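Local coordinates for protein 5-carboxymethyl-2-hydroxymuconate semialdehyde dehydrogenase (Thermus thermophilus, PDB 2D4E) that probably oxidises 5-carboxymethyl-2-hydroxymuconate semialdehyde to the corresponding acid with NAD as the hydride acceptor, as an aldehyde dehydrogenase of aromatic breakdown, at residues T83-R88 with Y138-M143; W154-V159 with L498-L503. One frame throughout, in Å; residues are numbered along the deposited sequence.

Interaction 1. Residues T83-R88 with Y138-M143; sequences TKAKER and YAEHAM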
loop_
_atom_site.group_PDB
_atom_site.type_symbol
_atom_site.label_atom_id
_atom_site.label_comp_id
_atom_site.label_asym_id
_atom_site.label_seq_id
_atom_site.Cartn_x
_atom_site.Cartn_y
_atom_site.Cartn_z
ATOM N N THR C 83 -24.091 8.781 -4.759
ATOM C CA THR C 83 -24.837 7.900 -3.869
ATOM C C THR C 83 -23.847 7.388 -2.832
ATOM O O THR C 83 -22.642 7.342 -3.090
ATOM C CB THR C 83 -25.398 6.691 -4.620
ATOM O OG1 THR C 83 -24.315 5.999 -5.257
ATOM C CG2 THR C 83 -26.410 7.125 -5.666
ATOM N N LYS C 84 -24.338 7.013 -1.659
ATOM C CA LYS C 84 -23.450 6.502 -0.625
ATOM C C LYS C 84 -22.919 5.132 -1.039
ATOM O O LYS C 84 -23.680 4.279 -1.505
ATOM C CB LYS C 84 -24.190 6.415 0.712
ATOM C CG LYS C 84 -24.474 7.781 1.309
ATOM C CD LYS C 84 -25.298 7.695 2.572
ATOM C CE LYS C 84 -25.343 9.048 3.261
ATOM N NZ LYS C 84 -25.709 10.132 2.302
ATOM N N ALA C 85 -21.614 4.931 -0.878
ATOM C CA ALA C 85 -20.992 3.667 -1.254
ATOM C C ALA C 85 -21.727 2.496 -0.620
ATOM O O ALA C 85 -21.871 1.446 -1.229
ATOM C CB ALA C 85 -19.524 3.654 -0.844
ATOM N N LYS C 86 -22.195 2.687 0.606
ATOM C CA LYS C 86 -22.922 1.644 1.313
ATOM C C LYS C 86 -24.185 1.270 0.540
ATOM O O LYS C 86 -24.582 0.103 0.503
ATOM C CB LYS C 86 -23.294 2.128 2.715
ATOM C CG LYS C 86 -24.080 1.123 3.539
ATOM C CD LYS C 86 -24.434 1.700 4.902
ATOM C CE LYS C 86 -25.220 0.709 5.749
ATOM N NZ LYS C 86 -25.482 1.274 7.101
ATOM N N GLU C 87 -24.808 2.264 -0.085
ATOM C CA GLU C 87 -26.023 2.028 -0.852
ATOM C C GLU C 87 -25.718 1.326 -2.176
ATOM O O GLU C 87 -26.494 0.477 -2.621
ATOM C CB GLU C 87 -26.756 3.350 -1.108
ATOM C CG GLU C 87 -28.023 3.226 -1.951
ATOM C CD GLU C 87 -29.145 2.452 -1.263
ATOM O OE1 GLU C 87 -30.259 2.409 -1.832
ATOM O OE2 GLU C 87 -28.926 1.892 -0.164
ATOM N N ARG C 88 -24.598 1.675 -2.810
ATOM C CA ARG C 88 -24.234 1.028 -4.067
ATOM C C ARG C 88 -23.876 -0.416 -3.738
ATOM O O ARG C 88 -24.147 -1.332 -4.516
ATOM C CB ARG C 88 -23.043 1.726 -4.731
ATOM C CG ARG C 88 -23.316 3.164 -5.153
ATOM C CD ARG C 88 -22.375 3.606 -6.267
ATOM N NE ARG C 88 -20.962 3.503 -5.906
ATOM C CZ ARG C 88 -20.322 4.367 -5.127
ATOM N NH1 ARG C 88 -20.961 5.415 -4.622
ATOM N NH2 ARG C 88 -19.037 4.186 -4.858
ATOM N N TYR C 138 -15.707 -3.490 -2.396
ATOM C CA TYR C 138 -14.695 -2.473 -2.703
ATOM C C TYR C 138 -15.312 -1.074 -2.840
ATOM O O TYR C 138 -14.603 -0.066 -2.793
ATOM C CB TYR C 138 -13.940 -2.822 -3.993
ATOM C CG TYR C 138 -12.967 -3.972 -3.849
ATOM C CD1 TYR C 138 -13.417 -5.285 -3.762
ATOM C CD2 TYR C 138 -11.596 -3.740 -3.760
ATOM C CE1 TYR C 138 -12.526 -6.346 -3.583
ATOM C CE2 TYR C 138 -10.696 -4.788 -3.580
ATOM C CZ TYR C 138 -11.169 -6.089 -3.492
ATOM O OH TYR C 138 -10.289 -7.130 -3.307
ATOM N N ALA C 139 -16.632 -1.021 -3.005
ATOM C CA ALA C 139 -17.337 0.247 -3.158
ATOM C C ALA C 139 -17.008 1.255 -2.050
ATOM O O ALA C 139 -16.743 2.429 -2.324
ATOM C CB ALA C 139 -18.852 -0.002 -3.215
ATOM N N GLU C 140 -17.008 0.796 -0.804
ATOM C CA GLU C 140 -16.722 1.668 0.333
ATOM C C GLU C 140 -15.251 2.053 0.511
ATOM O O GLU C 140 -14.913 2.811 1.424
ATOM C CB GLU C 140 -17.237 1.024 1.619
ATOM C CG GLU C 140 -18.750 1.014 1.736
ATOM C CD GLU C 140 -19.240 0.150 2.880
ATOM O OE1 GLU C 140 -20.434 0.255 3.234
ATOM O OE2 GLU C 140 -18.433 -0.642 3.420
ATOM N N HIS C 141 -14.382 1.541 -0.356
ATOM C CA HIS C 141 -12.951 1.848 -0.280
ATOM C C HIS C 141 -12.502 2.536 -1.556
ATOM O O HIS C 141 -11.322 2.852 -1.716
ATOM C CB HIS C 141 -12.135 0.559 -0.125
ATOM C CG HIS C 141 -12.439 -0.204 1.125
ATOM N ND1 HIS C 141 -11.999 0.197 2.367
ATOM C CD2 HIS C 141 -13.166 -1.329 1.328
ATOM C CE1 HIS C 141 -12.441 -0.647 3.282
ATOM N NE2 HIS C 141 -13.152 -1.582 2.677
ATOM N N ALA C 142 -13.449 2.773 -2.454
ATOM C CA ALA C 142 -13.163 3.356 -3.760
ATOM C C ALA C 142 -12.555 4.757 -3.816
ATOM O O ALA C 142 -12.025 5.152 -4.855
ATOM C CB ALA C 142 -14.421 3.299 -4.623
ATOM N N MET C 143 -12.618 5.508 -2.722
ATOM C CA MET C 143 -12.055 6.861 -2.717
ATOM C C MET C 143 -10.699 6.906 -2.032
ATOM O O MET C 143 -9.983 7.896 -2.120
ATOM C CB MET C 143 -12.992 7.835 -1.990
ATOM C CG MET C 143 -14.361 8.003 -2.626
ATOM S SD MET C 143 -15.360 9.154 -1.669
ATOM C CE MET C 143 -14.553 10.726 -2.094
#

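Interaction 2. Residues W154-V159 with L498-L503; sequences WLYYTV and LKTIAL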
loop_
_atom_site.group_PDB
_atom_site.type_symbol
_atom_site.label_atom_id
_atom_site.label_comp_id
_atom_site.label_asym_id
_atom_site.label_seq_id
_atom_site.Cartn_x
_atom_site.Cartn_y
_atom_site.Cartn_z
ATOM N N TRP C 154 3.367 21.537 5.135
ATOM C CA TRP C 154 2.331 21.181 4.175
ATOM C C TRP C 154 1.686 19.840 4.423
ATOM O O TRP C 154 2.272 18.950 5.042
ATOM C CB TRP C 154 2.895 21.122 2.750
ATOM C CG TRP C 154 3.277 22.415 2.173
ATOM C CD1 TRP C 154 4.438 23.097 2.377
ATOM C CD2 TRP C 154 2.474 23.228 1.315
ATOM N NE1 TRP C 154 4.408 24.294 1.700
ATOM C CE2 TRP C 154 3.213 24.400 1.040
ATOM C CE3 TRP C 154 1.200 23.079 0.753
ATOM C CZ2 TRP C 154 2.720 25.424 0.227
ATOM C CZ3 TRP C 154 0.710 24.095 -0.054
ATOM C CH2 TRP C 154 1.471 25.254 -0.310
ATOM N N LEU C 155 0.468 19.712 3.913
ATOM C CA LEU C 155 -0.270 18.465 3.960
ATOM C C LEU C 155 -0.768 18.232 2.542
ATOM O O LEU C 155 -1.475 19.069 1.984
ATOM C CB LEU C 155 -1.488 18.517 4.887
ATOM C CG LEU C 155 -2.356 17.258 4.675
ATOM C CD1 LEU C 155 -1.540 16.004 5.037
ATOM C CD2 LEU C 155 -3.629 17.317 5.506
ATOM N N TYR C 156 -0.350 17.125 1.944
ATOM C CA TYR C 156 -0.826 16.751 0.625
ATOM C C TYR C 156 -1.528 15.431 0.882
ATOM O O TYR C 156 -1.013 14.580 1.612
ATOM C CB TYR C 156 0.312 16.485 -0.369
ATOM C CG TYR C 156 1.127 17.683 -0.779
ATOM C CD1 TYR C 156 2.127 18.190 0.054
ATOM C CD2 TYR C 156 0.926 18.293 -2.018
ATOM C CE1 TYR C 156 2.911 19.277 -0.341
ATOM C CE2 TYR C 156 1.702 19.376 -2.419
ATOM C CZ TYR C 156 2.692 19.864 -1.579
ATOM O OH TYR C 156 3.461 20.935 -1.971
ATOM N N TYR C 157 -2.708 15.260 0.310
ATOM C CA TYR C 157 -3.407 14.007 0.470
ATOM C C TYR C 157 -4.065 13.710 -0.858
ATOM O O TYR C 157 -4.342 14.618 -1.638
ATOM C CB TYR C 157 -4.416 14.072 1.632
ATOM C CG TYR C 157 -5.639 14.938 1.428
ATOM C CD1 TYR C 157 -6.775 14.435 0.794
ATOM C CD2 TYR C 157 -5.684 16.242 1.918
ATOM C CE1 TYR C 157 -7.932 15.205 0.660
ATOM C CE2 TYR C 157 -6.835 17.024 1.788
ATOM C CZ TYR C 157 -7.955 16.496 1.160
ATOM O OH TYR C 157 -9.098 17.250 1.041
ATOM N N THR C 158 -4.278 12.432 -1.134
ATOM C CA THR C 158 -4.884 12.038 -2.388
ATOM C C THR C 158 -6.156 11.236 -2.174
ATOM O O THR C 158 -6.287 10.494 -1.197
ATOM C CB THR C 158 -3.909 11.185 -3.216
ATOM O OG1 THR C 158 -3.514 10.047 -2.444
ATOM C CG2 THR C 158 -2.668 11.991 -3.591
ATOM N N VAL C 159 -7.091 11.400 -3.099
ATOM C CA VAL C 159 -8.348 10.671 -3.061
ATOM C C VAL C 159 -8.666 10.271 -4.498
ATOM O O VAL C 159 -8.023 10.737 -5.436
ATOM C CB VAL C 159 -9.505 11.544 -2.503
ATOM C CG1 VAL C 159 -9.181 11.987 -1.083
ATOM C CG2 VAL C 159 -9.730 12.755 -3.405
ATOM N N LEU C 498 -7.411 9.949 -9.882
ATOM C CA LEU C 498 -6.645 10.333 -8.706
ATOM C C LEU C 498 -6.665 11.854 -8.608
ATOM O O LEU C 498 -6.736 12.555 -9.620
ATOM C CB LEU C 498 -5.193 9.849 -8.813
ATOM C CG LEU C 498 -4.907 8.394 -8.415
ATOM C CD1 LEU C 498 -3.544 7.964 -8.960
ATOM C CD2 LEU C 498 -4.959 8.258 -6.894
ATOM N N LYS C 499 -6.612 12.357 -7.384
ATOM C CA LYS C 499 -6.613 13.788 -7.161
ATOM C C LYS C 499 -5.666 14.113 -6.019
ATOM O O LYS C 499 -5.742 13.502 -4.949
ATOM C CB LYS C 499 -8.024 14.278 -6.818
ATOM C CG LYS C 499 -8.124 15.793 -6.667
ATOM C CD LYS C 499 -9.532 16.252 -6.276
ATOM C CE LYS C 499 -10.540 15.978 -7.381
ATOM N NZ LYS C 499 -11.864 16.564 -7.059
ATOM N N THR C 500 -4.757 15.058 -6.255
ATOM C CA THR C 500 -3.818 15.466 -5.221
ATOM C C THR C 500 -4.288 16.803 -4.655
ATOM O O THR C 500 -4.436 17.782 -5.385
ATOM C CB THR C 500 -2.379 15.611 -5.778
ATOM O OG1 THR C 500 -1.899 14.328 -6.204
ATOM C CG2 THR C 500 -1.442 16.165 -4.705
ATOM N N ILE C 501 -4.543 16.830 -3.352
ATOM C CA ILE C 501 -5.001 18.042 -2.692
ATOM C C ILE C 501 -3.919 18.536 -1.743
ATOM O O ILE C 501 -3.394 17.775 -0.927
ATOM C CB ILE C 501 -6.310 17.781 -1.919
ATOM C CG1 ILE C 501 -7.406 17.371 -2.906
ATOM C CG2 ILE C 501 -6.719 19.032 -1.138
ATOM C CD1 ILE C 501 -8.653 16.823 -2.264
ATOM N N ALA C 502 -3.593 19.816 -1.858
ATOM C CA ALA C 502 -2.555 20.420 -1.037
ATOM C C ALA C 502 -3.047 21.636 -0.260
ATOM O O ALA C 502 -3.905 22.393 -0.725
ATOM C CB ALA C 502 -1.371 20.821 -1.921
ATOM N N LEU C 503 -2.498 21.808 0.936
ATOM C CA LEU C 503 -2.832 22.947 1.775
ATOM C C LEU C 503 -1.678 23.188 2.732
ATOM O O LEU C 503 -1.126 22.245 3.303
ATOM C CB LEU C 503 -4.104 22.695 2.585
ATOM C CG LEU C 503 -4.083 21.446 3.460
ATOM C CD1 LEU C 503 -5.139 21.543 4.541
ATOM C CD2 LEU C 503 -4.314 20.232 2.584
#

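Interaction 1. Residues T83-R88 with Y138-M143
The first turn of helix 85-101 packs through Ala85 against the turn that follows helix 118-136. The methyl of Ala85 points at this turn, its CB 3.4 Å from Ala139 O and 3.6 Å from Glu140 CA; the small side chain lets the backbones approach to 5.0 Å between Ala85 CA and Glu140 CA. The Glu140 side chain passes this methyl. From CB it leaves with CG anti to the carbonyl carbon, and CG rests 3.8 Å from Ala85 CB; the extended chain then carries OE1 alongside Lys86, 3.4 Å from Lys86 CA. Lys86 runs beside it in the same direction, yet Lys86 NZ stays 6.4 Å from Glu140 OE1, too far for a salt bridge. An alanine here, without CG and the carboxylate, would probably loosen the packing against Ala85 and Lys86 and remove a nearby negative charge. Arg88 bends at chi3 (-58°) to lay its guanidinium over Ala85 CA, with NH2 hydrogen-bonded to Ala188 O and NH1 only weakly to Thr83 OG1. Ala85 N is bound by Asp151 OD1 of the second subunit. The arrangement is a helix N-terminus packed on a helix-to-strand loop, in the aldehyde dehydrogenase fold beside a subunit interface.

Interaction 2. Residues W154-V159 with L498-L503
Strands 154-162 and 496-504 form an antiparallel pair in the oligomerisation arm of the aldehyde dehydrogenase fold, the element through which these enzymes assemble. Six backbone hydrogen bonds hold the segments, two for each of the pairs Leu155-Leu503, Tyr157-Ile501 and Val159-Lys499. The straightest is Ile501 N to Tyr157 O, 2.8 Å with 171° at the hydrogen and nearly along the C=O axis; Lys499 N to Val159 O is the most bent, at 134°. In the non-hydrogen-bonded pairs between them, CA-H groups point at carbonyls, as in Thr158 CA to Lys499 O at 3.1 Å. On the other edge of 154-159, Tyr156 and Thr158 pair with Phe148 and Arg146.

Side-chain packing differs on the two faces. On the face of Tyr156, Thr158, Thr500 and Ala502, the Ala502 methyl presses on the CD2-CE2 side of the Tyr156 ring, with CB 3.4 Å from Tyr156 CD2, while Thr500 CG2 reaches that ring's edge. Thr158 CG2 lies beside Thr500 OG1. On the other face Leu155 and Leu503 run side by side, and Leu503 CD2 makes a close carbon-to-carbonyl contact of 3.1 Å with Leu155 O.

Several polar side-chain ends reach the fourth subunit: Tyr156 OH binds its Val468 O, Thr500 OG1 its Pro474 O, and Lys499 NZ its Leu456 O and Leu454 O. Thr500, Ile501 and Ala502 also continue the sheet into a parallel strand of that subunit. Thr158 OG1 instead stays within its own chain, at Asp145 OD1 and Arg146 N.

The CH-pi contact belongs to Tyr157. Its CG takes the crowded position between backbone N and carbonyl carbon (chi1 70°), which swings the ring over its cross-strand neighbour, and Ile501 CB sits 3.8 Å from the ring centroid, with Ile501 CD1 by Tyr157 CE1.

How the interactions relate
From the N terminus, interaction 1 comes first: the chain enters helix 85-101, runs through helices 103-114 and 118-136, and returns to the start of helix 85-101 at 138-143, closing a largely helical loop. The chain next passes strand 145-147 and turns into 154-159; its partner 498-503 follows only after some 340 residues, near the C terminus. Interaction 2 thus closes a far longer loop, and the two lie in series, neither nested nor crossed. Their centres are about 20 Å apart, but the loop at 138-143 leads into the arm, with Met143 bonded through its backbone to Arg160 and Met143 O packing on Val159 CB. Both also touch the second subunit.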